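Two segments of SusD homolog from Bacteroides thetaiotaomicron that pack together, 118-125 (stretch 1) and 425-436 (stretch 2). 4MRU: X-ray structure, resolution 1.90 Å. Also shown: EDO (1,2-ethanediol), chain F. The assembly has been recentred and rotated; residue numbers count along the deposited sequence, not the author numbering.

Stretch 1 (118-125) MQRVTDIY
Stretch 2 (425-436) PNGIESWSEHRR

Two helical segments more than 300 residues apart in sequence pack here across a partly hydrated interface. Stretch 1 is helical throughout, whereas stretch 2 enters its helix at G427 after P425, which follows a cis peptide bond, and N426. The axes approach to 10.3 Å, and their N-to-C directions differ by 44°. R120 lies beside I428 (CA to CA 7.0 Å) and D123 beside S432 (CA to CA 6.7 Å), so the register advances by about one turn on each helix. The contact buries 370 Å², both sides summed.

N426 (phi/psi -80/77) occupies the N-cap position. With chi1 t and chi2 -15°, its OD1 accepts a weak capping bond of 3.4 Å from E429 N, while its ND2 donates to O2 of the ethanediol at 2.9 Å. R120 reaches this end of the helix by a bent route, chi1 m, chi2 t, chi3 p and chi4 83°. Its CA-to-CB bond points sideways, but the guanidinium swings nearer, placing NH1 3.7 Å from I428 CB, with I428 CG2 over one face. N426 OD1 lies near the guanidinium plane at its edge, 4.1 Å from R120 NH1, and two waters bridge this gap. Each accepts from R120 NH1, at 2.9 and 3.0 Å, and lies 2.9 and 2.7 Å, respectively, from N426 OD1; the second also accepts from I428 N at 3.1 Å, satisfying an amide in the first turn.

The apolar part of the contact centres on I124. Its m, t rotamer carries CD1 to 3.9 Å from CD1 of I428, whose CA-to-CB bond points toward stretch 1 and whose rotamer is m, m. I124 CG1 also lies 4.1 Å from CZ3 of W431, whose indole is set by chi1 t and chi2 34°. Branched aliphatic side chains suit this buried site, filling the space between the helices without leaving polar groups unpaired.

Polar contacts lie beside this patch. The CA-to-CB bond of D123 points toward stretch 2, and its m rotamer with chi2 -6° lets OD2 accept from Q119 NE2 at 2.8 Å, one turn earlier. Q119 has chi1 t, chi2 -101° between wells and chi3 -74°, which together place NE2 near D123 OD2, and a water accepts from Q119 NE2 at 3.1 Å while donating to E429 OE1 at 2.6 Å. E429 (t, p, chi3 15°) thus meets Q119 through water. Another water donates to D123 OD2 at 2.8 Å and lies 2.6 Å from S432 OG. S432, chi1 m, faces D123 where the CA atoms are 6.7 Å apart, its OG 3.6 Å from D123 CB.

The direct hydrogen bonds come from R435. Its CA-to-CB bond points toward stretch 1, and its m, t, m chain with chi4 162° ends with NH1 and NH2 both donating to D123 O, at 2.8 and 3.0 Å, with the carbonyl near the guanidinium plane. Weak bonds from R435 NE to W431 O (3.4 Å) and from R435 NH2 to S432 OG (2.8 Å) tether the guanidinium to its own helix.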

HETATM    1  N   MSE A 118       6.181   3.302   9.659  1.00 16.84           N
HETATM    2  CA  MSE A 118       7.102   4.184   8.979  1.00 20.58           C
HETATM    3  C   MSE A 118       7.639   3.630   7.665  1.00 20.71           C
HETATM    4  O   MSE A 118       8.157   4.402   6.842  1.00 18.34           O
HETATM    5  CB  MSE A 118       8.276   4.471   9.899  1.00 20.05           C
HETATM    6  CG  MSE A 118       7.864   5.270  11.137  1.00 21.61           C
HETATM    7 SE   MSE A 118       7.078   7.024  10.628  0.75 27.08          SE
HETATM    8  CE  MSE A 118       6.197   7.496  12.337  1.00 25.58           C
ATOM      9  N   GLN A 119       7.549   2.323   7.442  1.00 18.86           N
ATOM     10  CA  GLN A 119       7.877   1.777   6.114  1.00 20.01           C
ATOM     11  C   GLN A 119       7.038   2.487   5.037  1.00 19.60           C
ATOM     12  O   GLN A 119       7.532   2.848   3.951  1.00 20.44           O
ATOM     13  CB  GLN A 119       7.685   0.249   6.070  1.00 24.46           C
ATOM     14  CG  GLN A 119       7.814  -0.414   4.686  1.00 26.18           C
ATOM     15  CD  GLN A 119       6.449  -0.706   4.103  1.00 30.04           C
ATOM     16  OE1 GLN A 119       5.770  -1.632   4.535  1.00 34.34           O
ATOM     17  NE2 GLN A 119       6.018   0.102   3.146  1.00 36.24           N
ATOM     18  N   ARG A 120       5.782   2.738   5.349  1.00 18.98           N
ATOM     19  CA  ARG A 120       4.874   3.390   4.423  1.00 17.79           C
ATOM     20  C   ARG A 120       5.317   4.843   4.211  1.00 16.41           C
ATOM     21  O   ARG A 120       5.332   5.351   3.086  1.00 17.86           O
ATOM     22  CB  ARG A 120       3.448   3.348   4.929  1.00 20.72           C
ATOM     23  CG  ARG A 120       2.759   1.993   4.821  1.00 25.21           C
ATOM     24  CD  ARG A 120       1.712   1.793   5.880  1.00 21.82           C
ATOM     25  NE  ARG A 120       0.787   2.939   5.981  1.00 22.14           N
ATOM     26  CZ  ARG A 120      -0.275   3.108   5.198  1.00 24.25           C
ATOM     27  NH1 ARG A 120      -0.540   2.251   4.206  1.00 22.14           N
ATOM     28  NH2 ARG A 120      -1.023   4.161   5.356  1.00 24.94           N
ATOM     29  N   VAL A 121       5.671   5.517   5.289  1.00 17.49           N
ATOM     30  CA  VAL A 121       6.024   6.926   5.197  1.00 16.77           C
ATOM     31  C   VAL A 121       7.300   7.151   4.388  1.00 17.27           C
ATOM     32  O   VAL A 121       7.344   8.027   3.545  1.00 18.75           O
ATOM     33  CB  VAL A 121       6.162   7.553   6.605  1.00 18.43           C
ATOM     34  CG1 VAL A 121       6.527   9.016   6.532  1.00 18.89           C
ATOM     35  CG2 VAL A 121       4.839   7.374   7.369  1.00 18.99           C
ATOM     36  N   THR A 122       8.354   6.363   4.624  1.00 17.75           N
ATOM     37  CA  THR A 122       9.539   6.548   3.807  1.00 18.75           C
ATOM     38  C   THR A 122       9.244   6.177   2.332  1.00 19.85           C
ATOM     39  O   THR A 122       9.794   6.811   1.436  1.00 19.33           O
ATOM     40  CB  THR A 122      10.797   5.794   4.293  1.00 21.42           C
ATOM     41  OG1 THR A 122      11.904   6.145   3.437  1.00 21.27           O
ATOM     42  CG2 THR A 122      10.634   4.317   4.280  1.00 19.91           C
ATOM     43  N   ASP A 123       8.411   5.183   2.095  1.00 19.42           N
ATOM     44  CA  ASP A 123       8.061   4.835   0.707  1.00 20.48           C
ATOM     45  C   ASP A 123       7.335   5.960  -0.021  1.00 19.18           C
ATOM     46  O   ASP A 123       7.503   6.121  -1.238  1.00 21.24           O
ATOM     47  CB  ASP A 123       7.214   3.560   0.635  1.00 21.20           C
ATOM     48  CG  ASP A 123       8.039   2.290   0.834  1.00 25.36           C
ATOM     49  OD1 ASP A 123       9.287   2.379   0.905  1.00 26.01           O
ATOM     50  OD2 ASP A 123       7.412   1.223   0.947  1.00 22.20           O
ATOM     51  N   ILE A 124       6.567   6.762   0.713  1.00 18.36           N
ATOM     52  CA  ILE A 124       5.897   7.927   0.129  1.00 17.66           C
ATOM     53  C   ILE A 124       6.857   9.101  -0.176  1.00 19.51           C
ATOM     54  O   ILE A 124       6.691   9.778  -1.209  1.00 18.70           O
ATOM     55  CB  ILE A 124       4.766   8.398   1.058  1.00 21.70           C
ATOM     56  CG1 ILE A 124       3.692   7.313   1.134  1.00 21.57           C
ATOM     57  CG2 ILE A 124       4.156   9.705   0.581  1.00 26.46           C
ATOM     58  CD1 ILE A 124       2.795   7.492   2.346  1.00 20.75           C
ATOM     59  N   TYR A 125       7.838   9.344   0.685  1.00 19.21           N
ATOM     60  CA  TYR A 125       8.652  10.597   0.638  1.00 19.07           C
ATOM     61  C   TYR A 125      10.084  10.407   0.253  1.00 19.41           C
ATOM     62  O   TYR A 125      10.683  11.320  -0.307  1.00 18.04           O
ATOM     63  CB  TYR A 125       8.630  11.300   1.997  1.00 20.90           C
ATOM     64  CG  TYR A 125       7.254  11.810   2.337  1.00 21.77           C
ATOM     65  CD1 TYR A 125       6.798  13.023   1.846  1.00 20.76           C
ATOM     66  CD2 TYR A 125       6.419  11.095   3.138  1.00 19.14           C
ATOM     67  CE1 TYR A 125       5.520  13.471   2.089  1.00 19.69           C
ATOM     68  CE2 TYR A 125       5.144  11.560   3.429  1.00 20.57           C
ATOM     69  CZ  TYR A 125       4.705  12.746   2.912  1.00 20.96           C
ATOM     70  OH  TYR A 125       3.441  13.205   3.236  1.00 20.52           O
ATOM     71  N   PRO A 425      -8.123  -2.557  -0.699  1.00 18.36           N
ATOM     72  CA  PRO A 425      -7.892  -1.129  -1.036  1.00 18.92           C
ATOM     73  C   PRO A 425      -6.600  -0.519  -0.449  1.00 21.71           C
ATOM     74  O   PRO A 425      -6.566   0.671  -0.107  1.00 20.33           O
ATOM     75  CB  PRO A 425      -9.114  -0.455  -0.389  1.00 20.04           C
ATOM     76  CG  PRO A 425      -9.230  -1.242   0.925  1.00 22.12           C
ATOM     77  CD  PRO A 425      -8.851  -2.684   0.571  1.00 18.04           C
ATOM     78  N   ASN A 426      -5.534  -1.316  -0.349  1.00 22.59           N
ATOM     79  CA  ASN A 426      -4.235  -0.888   0.194  1.00 17.60           C
ATOM     80  C   ASN A 426      -3.423  -0.091  -0.893  1.00 17.18           C
ATOM     81  O   ASN A 426      -2.490  -0.611  -1.532  1.00 17.74           O
ATOM     82  CB  ASN A 426      -3.468  -2.100   0.667  1.00 18.42           C
ATOM     83  CG  ASN A 426      -2.225  -1.763   1.499  1.00 21.05           C
ATOM     84  OD1 ASN A 426      -1.733  -0.641   1.525  1.00 21.09           O
ATOM     85  ND2 ASN A 426      -1.717  -2.762   2.168  1.00 24.60           N
ATOM     86  N   GLY A 427      -3.809   1.161  -1.094  1.00 16.22           N
ATOM     87  CA  GLY A 427      -3.303   1.966  -2.208  1.00 19.13           C
ATOM     88  C   GLY A 427      -1.860   2.354  -2.033  1.00 18.76           C
ATOM     89  O   GLY A 427      -1.136   2.511  -3.011  1.00 22.50           O
ATOM     90  N   ILE A 428      -1.415   2.548  -0.782  1.00 20.26           N
ATOM     91  CA  ILE A 428      -0.031   2.985  -0.583  1.00 18.27           C
ATOM     92  C   ILE A 428       0.883   1.834  -1.033  1.00 17.73           C
ATOM     93  O   ILE A 428       1.832   2.031  -1.800  1.00 16.71           O
ATOM     94  CB  ILE A 428       0.287   3.438   0.846  1.00 17.54           C
ATOM     95  CG1 ILE A 428      -0.516   4.705   1.221  1.00 17.29           C
ATOM     96  CG2 ILE A 428       1.789   3.724   1.008  1.00 19.17           C
ATOM     97  CD1 ILE A 428      -0.228   5.967   0.404  1.00 20.27           C
ATOM     98  N   GLU A 429       0.580   0.609  -0.636  1.00 17.80           N
ATOM     99  CA  GLU A 429       1.419  -0.515  -1.077  1.00 16.62           C
ATOM    100  C   GLU A 429       1.373  -0.722  -2.590  1.00 15.71           C
ATOM    101  O   GLU A 429       2.420  -0.939  -3.200  1.00 17.22           O
ATOM    102  CB  GLU A 429       1.017  -1.805  -0.394  1.00 18.34           C
ATOM    103  CG  GLU A 429       1.830  -3.027  -0.835  1.00 18.07           C
ATOM    104  CD  GLU A 429       3.326  -2.915  -0.509  1.00 20.94           C
ATOM    105  OE1 GLU A 429       3.756  -2.059   0.296  1.00 20.69           O
ATOM    106  OE2 GLU A 429       4.106  -3.667  -1.097  1.00 21.49           O
ATOM    107  N   SER A 430       0.181  -0.643  -3.196  1.00 16.03           N
ATOM    108  CA  SER A 430       0.021  -0.796  -4.634  1.00 18.21           C
ATOM    109  C   SER A 430       0.701   0.336  -5.400  1.00 17.19           C
ATOM    110  O   SER A 430       1.290   0.142  -6.460  1.00 17.63           O
ATOM    111  CB  SER A 430      -1.456  -0.877  -4.984  1.00 20.46           C
ATOM    112  OG  SER A 430      -1.975  -2.139  -4.638  1.00 22.41           O
ATOM    113  N   TRP A 431       0.670   1.531  -4.835  1.00 16.45           N
ATOM    114  CA  TRP A 431       1.381   2.650  -5.457  1.00 16.04           C
ATOM    115  C   TRP A 431       2.891   2.386  -5.461  1.00 15.43           C
ATOM    116  O   TRP A 431       3.555   2.629  -6.483  1.00 16.66           O
ATOM    117  CB  TRP A 431       1.029   3.950  -4.753  1.00 16.00           C
ATOM    118  CG  TRP A 431       1.750   5.160  -5.266  1.00 18.75           C
ATOM    119  CD1 TRP A 431       2.132   5.403  -6.536  1.00 17.24           C
ATOM    120  CD2 TRP A 431       2.141   6.307  -4.500  1.00 18.53           C
ATOM    121  NE1 TRP A 431       2.760   6.627  -6.632  1.00 16.81           N
ATOM    122  CE2 TRP A 431       2.772   7.212  -5.402  1.00 19.14           C
ATOM    123  CE3 TRP A 431       2.025   6.660  -3.151  1.00 19.82           C
ATOM    124  CZ2 TRP A 431       3.278   8.447  -5.001  1.00 17.61           C
ATOM    125  CZ3 TRP A 431       2.541   7.888  -2.740  1.00 19.95           C
ATOM    126  CH2 TRP A 431       3.149   8.775  -3.672  1.00 20.19           C
ATOM    127  N   SER A 432       3.421   1.907  -4.337  1.00 16.82           N
ATOM    128  CA  SER A 432       4.850   1.654  -4.245  1.00 16.87           C
ATOM    129  C   SER A 432       5.218   0.596  -5.229  1.00 18.10           C
ATOM    130  O   SER A 432       6.218   0.705  -5.906  1.00 16.83           O
ATOM    131  CB  SER A 432       5.243   1.274  -2.814  1.00 18.84           C
ATOM    132  OG  SER A 432       5.021   2.364  -1.972  1.00 18.42           O
ATOM    133  N   GLU A 433       4.403  -0.454  -5.325  1.00 17.00           N
ATOM    134  CA  GLU A 433       4.736  -1.521  -6.250  1.00 18.47           C
ATOM    135  C   GLU A 433       4.627  -1.103  -7.723  1.00 16.59           C
ATOM    136  O   GLU A 433       5.338  -1.633  -8.585  1.00 18.23           O
ATOM    137  CB  GLU A 433       3.855  -2.739  -5.941  1.00 17.25           C
ATOM    138  CG  GLU A 433       4.288  -3.394  -4.623  1.00 19.55           C
ATOM    139  CD  GLU A 433       5.701  -3.935  -4.738  1.00 23.61           C
ATOM    140  OE1 GLU A 433       5.800  -5.080  -5.215  1.00 27.59           O
ATOM    141  OE2 GLU A 433       6.694  -3.191  -4.446  1.00 22.87           O
ATOM    142  N   HIS A 434       3.707  -0.202  -8.001  1.00 16.41           N
ATOM    143  CA  HIS A 434       3.539   0.373  -9.327  1.00 16.33           C
ATOM    144  C   HIS A 434       4.739   1.240  -9.686  1.00 18.51           C
ATOM    145  O   HIS A 434       5.302   1.124 -10.763  1.00 19.25           O
ATOM    146  CB  HIS A 434       2.211   1.176  -9.463  1.00 15.80           C
ATOM    147  CG  HIS A 434       2.122   1.949 -10.744  1.00 19.22           C
ATOM    148  ND1 HIS A 434       1.738   1.379 -11.937  1.00 20.71           N
ATOM    149  CD2 HIS A 434       2.494   3.216 -11.043  1.00 22.11           C
ATOM    150  CE1 HIS A 434       1.862   2.260 -12.911  1.00 20.77           C
ATOM    151  NE2 HIS A 434       2.282   3.395 -12.393  1.00 23.37           N
ATOM    152  N   ARG A 435       5.177   2.066  -8.758  1.00 18.54           N
ATOM    153  CA  ARG A 435       6.428   2.803  -8.964  1.00 19.64           C
ATOM    154  C   ARG A 435       7.662   1.889  -9.200  1.00 17.69           C
ATOM    155  O   ARG A 435       8.508   2.154 -10.066  1.00 21.84           O
ATOM    156  CB  ARG A 435       6.670   3.739  -7.788  1.00 16.82           C
ATOM    157  CG  ARG A 435       5.681   4.895  -7.760  1.00 18.52           C
ATOM    158  CD  ARG A 435       5.957   5.821  -6.570  1.00 21.48           C
ATOM    159  NE  ARG A 435       5.520   5.216  -5.327  1.00 19.62           N
ATOM    160  CZ  ARG A 435       5.916   5.592  -4.107  1.00 18.02           C
ATOM    161  NH1 ARG A 435       6.789   6.562  -3.960  1.00 18.23           N
ATOM    162  NH2 ARG A 435       5.454   4.944  -3.037  1.00 18.12           N
ATOM    163  N   ARG A 436       7.774   0.851  -8.411  1.00 17.30           N
ATOM    164  CA  ARG A 436       8.941  -0.020  -8.447  1.00 15.42           C
ATOM    165  C   ARG A 436       9.020  -0.784  -9.761  1.00 16.02           C
ATOM    166  O   ARG A 436      10.082  -0.853 -10.395  1.00 15.73           O
ATOM    167  CB  ARG A 436       8.898  -1.027  -7.303  1.00 18.47           C
ATOM    168  CG  ARG A 436      10.144  -1.940  -7.274  1.00 20.19           C
ATOM    169  CD  ARG A 436      10.206  -2.763  -5.998  1.00 21.38           C
ATOM    170  NE  ARG A 436       9.122  -3.729  -5.930  1.00 18.58           N
ATOM    171  CZ  ARG A 436       9.142  -4.953  -6.456  1.00 19.84           C
ATOM    172  NH1 ARG A 436      10.209  -5.401  -7.085  1.00 21.61           N
ATOM    173  NH2 ARG A 436       8.062  -5.730  -6.370  1.00 17.36           N
TER
HETATM  174  C1  EDO F 604       1.228  -2.441   6.298  1.00 40.91           C
HETATM  175  O1  EDO F 604       1.810  -1.486   5.403  1.00 43.43           O
HETATM  176  C2  EDO F 604      -0.199  -2.478   5.873  1.00 39.66           C
HETATM  177  O2  EDO F 604      -0.136  -2.975   4.548  1.00 36.18           O
HETATM  178  O   HOH W   1       3.214  -0.120   1.874  1.00 24.78           O
HETATM  179  O   HOH W   2       0.620  -0.116   3.083  1.00 23.94           O
HETATM  180  O   HOH W   3      -2.587   1.827   2.019  1.00 24.01           O
HETATM  181  O   HOH W   4       4.621   1.619   0.534  1.00 21.81           O